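PDB 6AF0: Ctr9 protein from Myceliophthora thermophila, which probably binds the RNA polymerase II complex and is represented here by its long helical part, which contains tetratricopeptide repeats. Local coordinates for residues V859-A864 with E888-I893; S795-L800 with S813-T818; T818-G823 with D830-A835. All blocks are in the same frame, centred on the assembly; numbering follows the deposited sequence.

Contact 1: V859-A864 with E888-I893; sequences VQIQIA and EEAIKI
Q860 lays its amide against A890 and E889 where two consecutive, roughly antiparallel helices, 850-869 and 877-899, meet in the helical stack of this chain, which contains predicted tetratricopeptide repeats. The side chain runs extended beyond CG, and OE1 comes 3.4 Å from A890 CB. OE1 also lies 3.3 Å from A890 N, but the angle is too poor for a hydrogen bond. NE2 is turned to the carboxylate side, 3.7 Å from E889 CD, with no hydrogen bond between the two groups. The amide and carboxylate planes stand 81° apart, and the two side chains cross at about a right angle. On the next residue I861, CG1 is anti to the carbonyl carbon and reaches A890 CB at 4.1 Å, so the alanine methyl is touched by both a glutamine and an isoleucine.

A short residue suits position 890, because this is where the backbones approach: Q860 CA and A890 CA are 6.3 Å apart. The axes of the two segments pass at 9.1 Å with an angle of 143° between their directions. Neighbouring helices add to the packing. L836 of helix 829-845 packs on both V859 and Q860, while I861 also touches L887 and L894 of its partner helix and R913 of helix 907-934. Beyond the interface E888 OE2 is hydrogen-bonded to Q921 NE2, tying helix 877-899 to the helix after it. From I893, the methyl CD1 stops 4.4 Å from Q860 OE1.

Contact 2: S795-L800 with S813-T818; sequences SYEIAL and SCLGRT
The ring of Y796 meets T818 edge-on: T818 OG1 lies in the ring plane, 3.4 Å from Y796 CE1. C814 CB and the backbone CA of L815 approach the same ring obliquely, and C814 CB stands 3.9 Å from Y796 CZ. CG of the tyrosine stands anti to the carbonyl carbon (chi1 -78°), and the ring beyond it meets the other helix. Tyrosine suits a place that needs a broad apolar plate with a polar tip, for its OH is hydrogen-bonded to H781 ND1 of helix 773-785. An alanine here would probably leave H781 ND1 without this mate and open a gap beside C814 CB and T818 OG1.

The hydroxyl at the ring edge is itself held. T818 OG1 donates to C814 O at 2.7 Å, one turn back in its own helix, 32° out of the carbonyl plane. T818 N reaches that oxygen from the opposite face, so C814 O accepts two bonds and the buried threonine hydroxyl is satisfied without a partner across the interface.

Beside the tyrosine CB the contact is aliphatic. L815 divides its two methyls: CD1 rests 3.8 Å from Y796 CB, and CD2 meets L800 CD1 at 3.7 Å. A branched leucine tip can fill both places at once.

The axes of the segments run antiparallel at 155°, 10.1 Å apart. Residues 795-800 belong to the predicted tetratricopeptide repeat 773-806, and 813-818 run into the start of the next, 816-849, so the contact stacks successive repeats. I811 adds to the packing on Y796 and L800, Y776 of helix 773-785 backs S795 and A799, and a chain of another protein packs on S813, C814 and R817.

Contact 3: T818-G823 with D830-A835; sequences TWLNKG and DAYKMA
W819 CB rests 3.8 Å from A835 CB, close to A835 N and A831 O, and the side chain leads outward from there. From CG onward the indole is covered on one face by M834. M834 CB stands 3.4 Å from the centroid of the five-membered ring and only 10° off its normal, a CH-pi contact with the methylene over the ring centre. On the benzo ring, W819 CE2 and CZ2 meet M834 CG, while CE3 touches A831 CB at 3.9 Å. M834 bends at chi2, and its SD lies oblique to the six-membered ring, 5.1 Å from the centroid, a Met-aromatic contact. An unbranched, flexible methionine suits this flat neighbour, since it can run side by side with the indole.

Both segments fall within the predicted tetratricopeptide repeat 816-849, and W819, G823 and A835 sit at the tryptophan, glycine and alanine positions of the TPR consensus. The two helices form its antiparallel hairpin, at 162° and with segment axes 7.4 Å apart. Small residues allow that closeness. G823 CA lies 3.4 Å from A831 CB, and a side chain at 823 would probably crowd the Y832 ring, which makes glycine suitable there.

The tyrosine ring lies over the glycine instead: G823 CA is 27° off the normal of the Y832 ring, a second CH-pi contact. L820 approaches the same ring obliquely, its CD1 being 3.6 Å from Y832 CE1, while its CB touches A835 CB at 3.8 Å. Beyond the pair, I793 of helix 789-801 packs on W819, whereas F858 and I863 of helix 850-869 reach L820 and Y832 respectively.

How the contacts relate
Along the chain the contacts come in the order 2, 3, 1, and they follow the run of helices toward the C-terminal end. Contacts 2 and 3 both use helix 809-826 and share T818; their centres are 11 Å apart. Contact 3 joins that helix to 829-845, which is followed by helix 850-869 of contact 1, so contacts 1 and 3 touch, V859 packing on A835; their centres are 15 Å apart. Contacts 1 and 2 do not touch, their centres lying 22 Å apart. Successive antiparallel pairings thus extend the packing from helix to helix, much as in TPR solenoids, and residues of all three contacts are also packed against by another protein of the assembly.

Contact 1: V859-A864 with E888-I893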
loop_
_atom_site.group_PDB
_atom_site.type_symbol
_atom_site.label_atom_id
_atom_site.label_comp_id
_atom_site.label_asym_id
_atom_site.label_seq_id
_atom_site.Cartn_x
_atom_site.Cartn_y
_atom_site.Cartn_z
ATOM N N VAL A 859 21.789 -37.771 51.914
ATOM C CA VAL A 859 22.552 -36.546 51.809
ATOM C C VAL A 859 23.350 -36.284 53.099
ATOM O O VAL A 859 24.498 -35.869 53.042
ATOM C CB VAL A 859 21.671 -35.334 51.451
ATOM C CG1 VAL A 859 22.500 -34.046 51.448
ATOM C CG2 VAL A 859 21.020 -35.523 50.087
ATOM N N GLN A 860 22.756 -36.526 54.264
ATOM C CA GLN A 860 23.441 -36.221 55.534
ATOM C C GLN A 860 24.665 -37.090 55.698
ATOM O O GLN A 860 25.708 -36.638 56.170
ATOM C CB GLN A 860 22.509 -36.405 56.741
ATOM C CG GLN A 860 21.507 -35.269 56.898
ATOM C CD GLN A 860 20.452 -35.553 57.948
ATOM O OE1 GLN A 860 19.990 -36.693 58.113
ATOM N NE2 GLN A 860 20.054 -34.512 58.661
ATOM N N ILE A 861 24.519 -38.346 55.300
ATOM C CA ILE A 861 25.631 -39.292 55.316
ATOM C C ILE A 861 26.720 -38.853 54.336
ATOM O O ILE A 861 27.902 -38.986 54.620
ATOM C CB ILE A 861 25.145 -40.706 54.985
ATOM C CG1 ILE A 861 24.122 -41.141 56.027
ATOM C CG2 ILE A 861 26.277 -41.697 55.001
ATOM C CD1 ILE A 861 23.523 -42.513 55.783
ATOM N N GLN A 862 26.332 -38.313 53.189
ATOM C CA GLN A 862 27.327 -37.831 52.228
ATOM C C GLN A 862 28.096 -36.635 52.763
ATOM O O GLN A 862 29.301 -36.583 52.637
ATOM C CB GLN A 862 26.690 -37.515 50.877
ATOM C CG GLN A 862 26.042 -38.743 50.245
ATOM C CD GLN A 862 27.026 -39.868 49.997
ATOM O OE1 GLN A 862 28.006 -39.678 49.287
ATOM N NE2 GLN A 862 26.768 -41.045 50.579
ATOM N N ILE A 863 27.394 -35.694 53.376
ATOM C CA ILE A 863 28.035 -34.520 53.963
ATOM C C ILE A 863 29.020 -34.981 55.043
ATOM O O ILE A 863 30.137 -34.491 55.153
ATOM C CB ILE A 863 27.010 -33.543 54.600
ATOM C CG1 ILE A 863 25.932 -33.173 53.581
ATOM C CG2 ILE A 863 27.705 -32.275 55.092
ATOM C CD1 ILE A 863 25.058 -31.986 53.945
ATOM N N ALA A 864 28.587 -35.933 55.844
ATOM C CA ALA A 864 29.447 -36.553 56.823
ATOM C C ALA A 864 30.726 -37.114 56.185
ATOM O O ALA A 864 31.839 -36.909 56.672
ATOM C CB ALA A 864 28.687 -37.669 57.503
ATOM N N GLU A 888 23.370 -38.029 63.123
ATOM C CA GLU A 888 22.530 -38.684 64.112
ATOM C C GLU A 888 21.138 -38.764 63.541
ATOM O O GLU A 888 20.534 -39.826 63.505
ATOM C CB GLU A 888 22.547 -37.955 65.458
ATOM C CG GLU A 888 23.834 -38.141 66.280
ATOM C CD GLU A 888 24.448 -39.556 66.234
ATOM O OE1 GLU A 888 23.772 -40.554 66.595
ATOM O OE2 GLU A 888 25.639 -39.671 65.852
ATOM N N GLU A 889 20.663 -37.637 63.037
ATOM C CA GLU A 889 19.327 -37.560 62.481
ATOM C C GLU A 889 19.187 -38.711 61.510
ATOM O O GLU A 889 18.264 -39.505 61.635
ATOM C CB GLU A 889 19.103 -36.200 61.800
ATOM C CG GLU A 889 17.645 -35.783 61.569
ATOM C CD GLU A 889 17.503 -34.276 61.304
ATOM O OE1 GLU A 889 18.365 -33.472 61.768
ATOM O OE2 GLU A 889 16.525 -33.885 60.628
ATOM N N ALA A 890 20.154 -38.817 60.596
ATOM C CA ALA A 890 20.164 -39.820 59.528
ATOM C C ALA A 890 20.035 -41.225 60.063
ATOM O O ALA A 890 19.176 -41.973 59.625
ATOM C CB ALA A 890 21.434 -39.706 58.721
ATOM N N ILE A 891 20.869 -41.584 61.029
ATOM C CA ILE A 891 20.794 -42.938 61.621
ATOM C C ILE A 891 19.359 -43.241 62.090
ATOM O O ILE A 891 18.853 -44.341 61.867
ATOM C CB ILE A 891 21.825 -43.189 62.764
ATOM C CG1 ILE A 891 21.563 -42.300 63.983
ATOM C CG2 ILE A 891 23.259 -42.981 62.292
ATOM C CD1 ILE A 891 20.843 -42.992 65.124
ATOM N N LYS A 892 18.699 -42.251 62.702
ATOM C CA LYS A 892 17.320 -42.406 63.196
ATOM C C LYS A 892 16.376 -42.743 62.068
ATOM O O LYS A 892 15.625 -43.717 62.141
ATOM C CB LYS A 892 16.829 -41.128 63.869
ATOM C CG LYS A 892 17.533 -40.815 65.177
ATOM C CD LYS A 892 17.093 -39.471 65.729
ATOM C CE LYS A 892 17.723 -39.193 67.079
ATOM N NZ LYS A 892 17.185 -37.927 67.640
ATOM N N ILE A 893 16.436 -41.927 61.024
ATOM C CA ILE A 893 15.535 -42.049 59.880
ATOM C C ILE A 893 15.724 -43.393 59.196
ATOM O O ILE A 893 14.763 -44.101 58.937
ATOM C CB ILE A 893 15.744 -40.951 58.822
ATOM C CG1 ILE A 893 15.868 -39.561 59.457
ATOM C CG2 ILE A 893 14.581 -40.968 57.857
ATOM C CD1 ILE A 893 16.001 -38.415 58.470
#

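Contact 2: S795-L800 with S813-T818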
loop_
_atom_site.group_PDB
_atom_site.type_symbol
_atom_site.label_atom_id
_atom_site.label_comp_id
_atom_site.label_asym_id
_atom_site.label_seq_id
_atom_site.Cartn_x
_atom_site.Cartn_y
_atom_site.Cartn_z
ATOM N N SER A 795 16.883 -23.460 36.217
ATOM C CA SER A 795 15.749 -23.919 35.434
ATOM C C SER A 795 14.722 -24.418 36.452
ATOM O O SER A 795 13.620 -23.872 36.565
ATOM C CB SER A 795 16.162 -25.012 34.443
ATOM O OG SER A 795 15.046 -25.585 33.783
ATOM N N TYR A 796 15.120 -25.413 37.238
ATOM C CA TYR A 796 14.260 -25.959 38.283
ATOM C C TYR A 796 13.720 -24.868 39.206
ATOM O O TYR A 796 12.555 -24.875 39.559
ATOM C CB TYR A 796 15.019 -26.996 39.121
ATOM C CG TYR A 796 15.176 -28.346 38.481
ATOM C CD1 TYR A 796 16.347 -29.086 38.649
ATOM C CD2 TYR A 796 14.159 -28.896 37.702
ATOM C CE1 TYR A 796 16.496 -30.333 38.058
ATOM C CE2 TYR A 796 14.300 -30.142 37.115
ATOM C CZ TYR A 796 15.468 -30.851 37.298
ATOM O OH TYR A 796 15.608 -32.073 36.717
ATOM N N GLU A 797 14.578 -23.941 39.605
ATOM C CA GLU A 797 14.182 -22.893 40.531
ATOM C C GLU A 797 13.055 -22.088 39.911
ATOM O O GLU A 797 12.048 -21.831 40.557
ATOM C CB GLU A 797 15.366 -21.975 40.868
ATOM C CG GLU A 797 16.267 -22.455 42.002
ATOM C CD GLU A 797 16.039 -21.682 43.284
ATOM O OE1 GLU A 797 16.791 -20.704 43.519
ATOM O OE2 GLU A 797 15.099 -22.046 44.033
ATOM N N ILE A 798 13.230 -21.703 38.654
ATOM C CA ILE A 798 12.214 -20.934 37.952
ATOM C C ILE A 798 10.909 -21.729 37.883
ATOM O O ILE A 798 9.827 -21.164 38.084
ATOM C CB ILE A 798 12.666 -20.525 36.535
ATOM C CG1 ILE A 798 13.686 -19.382 36.613
ATOM C CG2 ILE A 798 11.468 -20.069 35.722
ATOM C CD1 ILE A 798 14.137 -18.834 35.274
ATOM N N ALA A 799 11.007 -23.033 37.606
ATOM C CA ALA A 799 9.825 -23.911 37.638
ATOM C C ALA A 799 9.108 -23.814 38.978
ATOM O O ALA A 799 7.904 -23.713 39.015
ATOM C CB ALA A 799 10.194 -25.358 37.350
ATOM N N LEU A 800 9.848 -23.834 40.077
ATOM C CA LEU A 800 9.239 -23.791 41.410
ATOM C C LEU A 800 8.615 -22.435 41.704
ATOM O O LEU A 800 7.655 -22.343 42.444
ATOM C CB LEU A 800 10.273 -24.136 42.484
ATOM C CG LEU A 800 10.842 -25.551 42.382
ATOM C CD1 LEU A 800 11.969 -25.759 43.383
ATOM C CD2 LEU A 800 9.762 -26.589 42.588
ATOM N N SER A 813 12.749 -32.696 44.797
ATOM C CA SER A 813 13.642 -33.843 44.826
ATOM C C SER A 813 14.717 -33.674 43.757
ATOM O O SER A 813 15.910 -33.583 44.073
ATOM C CB SER A 813 12.887 -35.159 44.590
ATOM O OG SER A 813 11.822 -35.326 45.497
ATOM N N CYS A 814 14.262 -33.591 42.508
ATOM C CA CYS A 814 15.137 -33.482 41.358
ATOM C C CYS A 814 16.138 -32.342 41.548
ATOM O O CYS A 814 17.325 -32.467 41.239
ATOM C CB CYS A 814 14.309 -33.291 40.076
ATOM S SG CYS A 814 13.363 -34.773 39.577
ATOM N N LEU A 815 15.668 -31.238 42.090
ATOM C CA LEU A 815 16.545 -30.129 42.353
ATOM C C LEU A 815 17.577 -30.480 43.411
ATOM O O LEU A 815 18.695 -29.994 43.357
ATOM C CB LEU A 815 15.727 -28.916 42.784
ATOM C CG LEU A 815 16.517 -27.681 43.182
ATOM C CD1 LEU A 815 17.410 -27.194 42.060
ATOM C CD2 LEU A 815 15.545 -26.595 43.581
ATOM N N GLY A 816 17.194 -31.306 44.378
ATOM C CA GLY A 816 18.071 -31.651 45.506
ATOM C C GLY A 816 19.250 -32.474 45.047
ATOM O O GLY A 816 20.396 -32.123 45.293
ATOM N N ARG A 817 18.942 -33.564 44.362
ATOM C CA ARG A 817 19.940 -34.387 43.671
ATOM C C ARG A 817 20.850 -33.588 42.725
ATOM O O ARG A 817 22.037 -33.842 42.650
ATOM C CB ARG A 817 19.238 -35.502 42.895
ATOM C CG ARG A 817 19.972 -36.008 41.689
ATOM C CD ARG A 817 19.260 -37.202 41.102
ATOM N NE ARG A 817 19.622 -37.353 39.699
ATOM C CZ ARG A 817 19.537 -38.482 39.006
ATOM N NH1 ARG A 817 19.097 -39.604 39.578
ATOM N NH2 ARG A 817 19.904 -38.487 37.729
ATOM N N THR A 818 20.302 -32.638 41.990
ATOM C CA THR A 818 21.121 -31.817 41.100
ATOM C C THR A 818 22.133 -31.070 41.938
ATOM O O THR A 818 23.324 -31.138 41.673
ATOM C CB THR A 818 20.274 -30.812 40.284
ATOM O OG1 THR A 818 19.241 -31.520 39.584
ATOM C CG2 THR A 818 21.114 -30.038 39.263
#

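Contact 3: T818-G823 with D830-A835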
loop_
_atom_site.group_PDB
_atom_site.type_symbol
_atom_site.label_atom_id
_atom_site.label_comp_id
_atom_site.label_asym_id
_atom_site.label_seq_id
_atom_site.Cartn_x
_atom_site.Cartn_y
_atom_site.Cartn_z
ATOM N N THR A 818 20.302 -32.638 41.990
ATOM C CA THR A 818 21.121 -31.817 41.100
ATOM C C THR A 818 22.133 -31.070 41.938
ATOM O O THR A 818 23.324 -31.138 41.673
ATOM C CB THR A 818 20.274 -30.812 40.284
ATOM O OG1 THR A 818 19.241 -31.520 39.584
ATOM C CG2 THR A 818 21.114 -30.038 39.263
ATOM N N TRP A 819 21.665 -30.370 42.960
ATOM C CA TRP A 819 22.570 -29.754 43.925
ATOM C C TRP A 819 23.606 -30.758 44.455
ATOM O O TRP A 819 24.790 -30.442 44.544
ATOM C CB TRP A 819 21.795 -29.165 45.104
ATOM C CG TRP A 819 21.417 -27.719 44.941
ATOM C CD1 TRP A 819 20.157 -27.199 44.948
ATOM C CD2 TRP A 819 22.305 -26.609 44.768
ATOM N NE1 TRP A 819 20.204 -25.840 44.790
ATOM C CE2 TRP A 819 21.509 -25.446 44.676
ATOM C CE3 TRP A 819 23.694 -26.481 44.673
ATOM C CZ2 TRP A 819 22.056 -24.164 44.496
ATOM C CZ3 TRP A 819 24.246 -25.190 44.496
ATOM C CH2 TRP A 819 23.422 -24.059 44.408
ATOM N N LEU A 820 23.153 -31.958 44.807
ATOM C CA LEU A 820 24.031 -32.979 45.365
ATOM C C LEU A 820 25.130 -33.339 44.388
ATOM O O LEU A 820 26.297 -33.348 44.750
ATOM C CB LEU A 820 23.240 -34.231 45.733
ATOM C CG LEU A 820 24.019 -35.484 46.144
ATOM C CD1 LEU A 820 24.926 -35.236 47.335
ATOM C CD2 LEU A 820 23.073 -36.610 46.487
ATOM N N ASN A 821 24.768 -33.635 43.149
ATOM C CA ASN A 821 25.778 -33.902 42.109
ATOM C C ASN A 821 26.740 -32.738 41.850
ATOM O O ASN A 821 27.923 -32.952 41.600
ATOM C CB ASN A 821 25.109 -34.366 40.820
ATOM C CG ASN A 821 24.556 -35.780 40.939
ATOM O OD1 ASN A 821 25.010 -36.577 41.753
ATOM N ND2 ASN A 821 23.569 -36.091 40.135
ATOM N N LYS A 822 26.243 -31.513 41.948
ATOM C CA LYS A 822 27.106 -30.345 41.898
ATOM C C LYS A 822 28.088 -30.316 43.054
ATOM O O LYS A 822 29.188 -29.829 42.889
ATOM C CB LYS A 822 26.283 -29.060 41.937
ATOM C CG LYS A 822 27.086 -27.770 41.738
ATOM C CD LYS A 822 26.177 -26.543 41.715
ATOM C CE LYS A 822 26.878 -25.279 41.234
ATOM N NZ LYS A 822 28.011 -24.921 42.126
ATOM N N GLY A 823 27.675 -30.790 44.225
ATOM C CA GLY A 823 28.558 -30.875 45.392
ATOM C C GLY A 823 29.629 -31.937 45.254
ATOM O O GLY A 823 30.748 -31.756 45.722
ATOM N N ASP A 830 28.629 -26.169 50.320
ATOM C CA ASP A 830 27.406 -25.396 50.190
ATOM C C ASP A 830 26.421 -26.069 49.255
ATOM O O ASP A 830 25.228 -25.907 49.429
ATOM C CB ASP A 830 27.708 -23.974 49.731
ATOM C CG ASP A 830 28.525 -23.207 50.748
ATOM O OD1 ASP A 830 28.204 -23.292 51.960
ATOM O OD2 ASP A 830 29.495 -22.530 50.332
ATOM N N ALA A 831 26.926 -26.828 48.286
ATOM C CA ALA A 831 26.093 -27.595 47.358
ATOM C C ALA A 831 25.442 -28.810 48.007
ATOM O O ALA A 831 24.334 -29.199 47.638
ATOM C CB ALA A 831 26.913 -28.037 46.165
ATOM N N TYR A 832 26.148 -29.434 48.941
ATOM C CA TYR A 832 25.565 -30.492 49.755
ATOM C C TYR A 832 24.556 -29.888 50.722
ATOM O O TYR A 832 23.507 -30.471 50.948
ATOM C CB TYR A 832 26.638 -31.216 50.553
ATOM C CG TYR A 832 27.575 -32.083 49.749
ATOM C CD1 TYR A 832 27.245 -33.402 49.441
ATOM C CD2 TYR A 832 28.821 -31.596 49.328
ATOM C CE1 TYR A 832 28.119 -34.203 48.714
ATOM C CE2 TYR A 832 29.699 -32.389 48.601
ATOM C CZ TYR A 832 29.342 -33.689 48.298
ATOM O OH TYR A 832 30.201 -34.482 47.590
ATOM N N LYS A 833 24.905 -28.733 51.298
ATOM C CA LYS A 833 23.990 -27.942 52.145
ATOM C C LYS A 833 22.653 -27.743 51.430
ATOM O O LYS A 833 21.596 -28.071 51.978
ATOM C CB LYS A 833 24.626 -26.584 52.543
ATOM C CG LYS A 833 23.714 -25.359 52.416
ATOM C CD LYS A 833 24.348 -24.054 52.898
ATOM C CE LYS A 833 23.262 -23.015 53.200
ATOM N NZ LYS A 833 23.717 -21.594 53.171
ATOM N N MET A 834 22.714 -27.230 50.201
ATOM C CA MET A 834 21.522 -26.951 49.428
ATOM C C MET A 834 20.762 -28.243 49.147
ATOM O O MET A 834 19.539 -28.295 49.307
ATOM C CB MET A 834 21.884 -26.235 48.129
ATOM C CG MET A 834 22.409 -24.820 48.332
ATOM S SD MET A 834 21.215 -23.756 49.145
ATOM C CE MET A 834 22.075 -22.182 49.124
ATOM N N ALA A 835 21.492 -29.289 48.765
ATOM C CA ALA A 835 20.896 -30.600 48.488
ATOM C C ALA A 835 20.135 -31.158 49.690
ATOM O O ALA A 835 19.132 -31.847 49.538
ATOM C CB ALA A 835 21.970 -31.582 48.066
#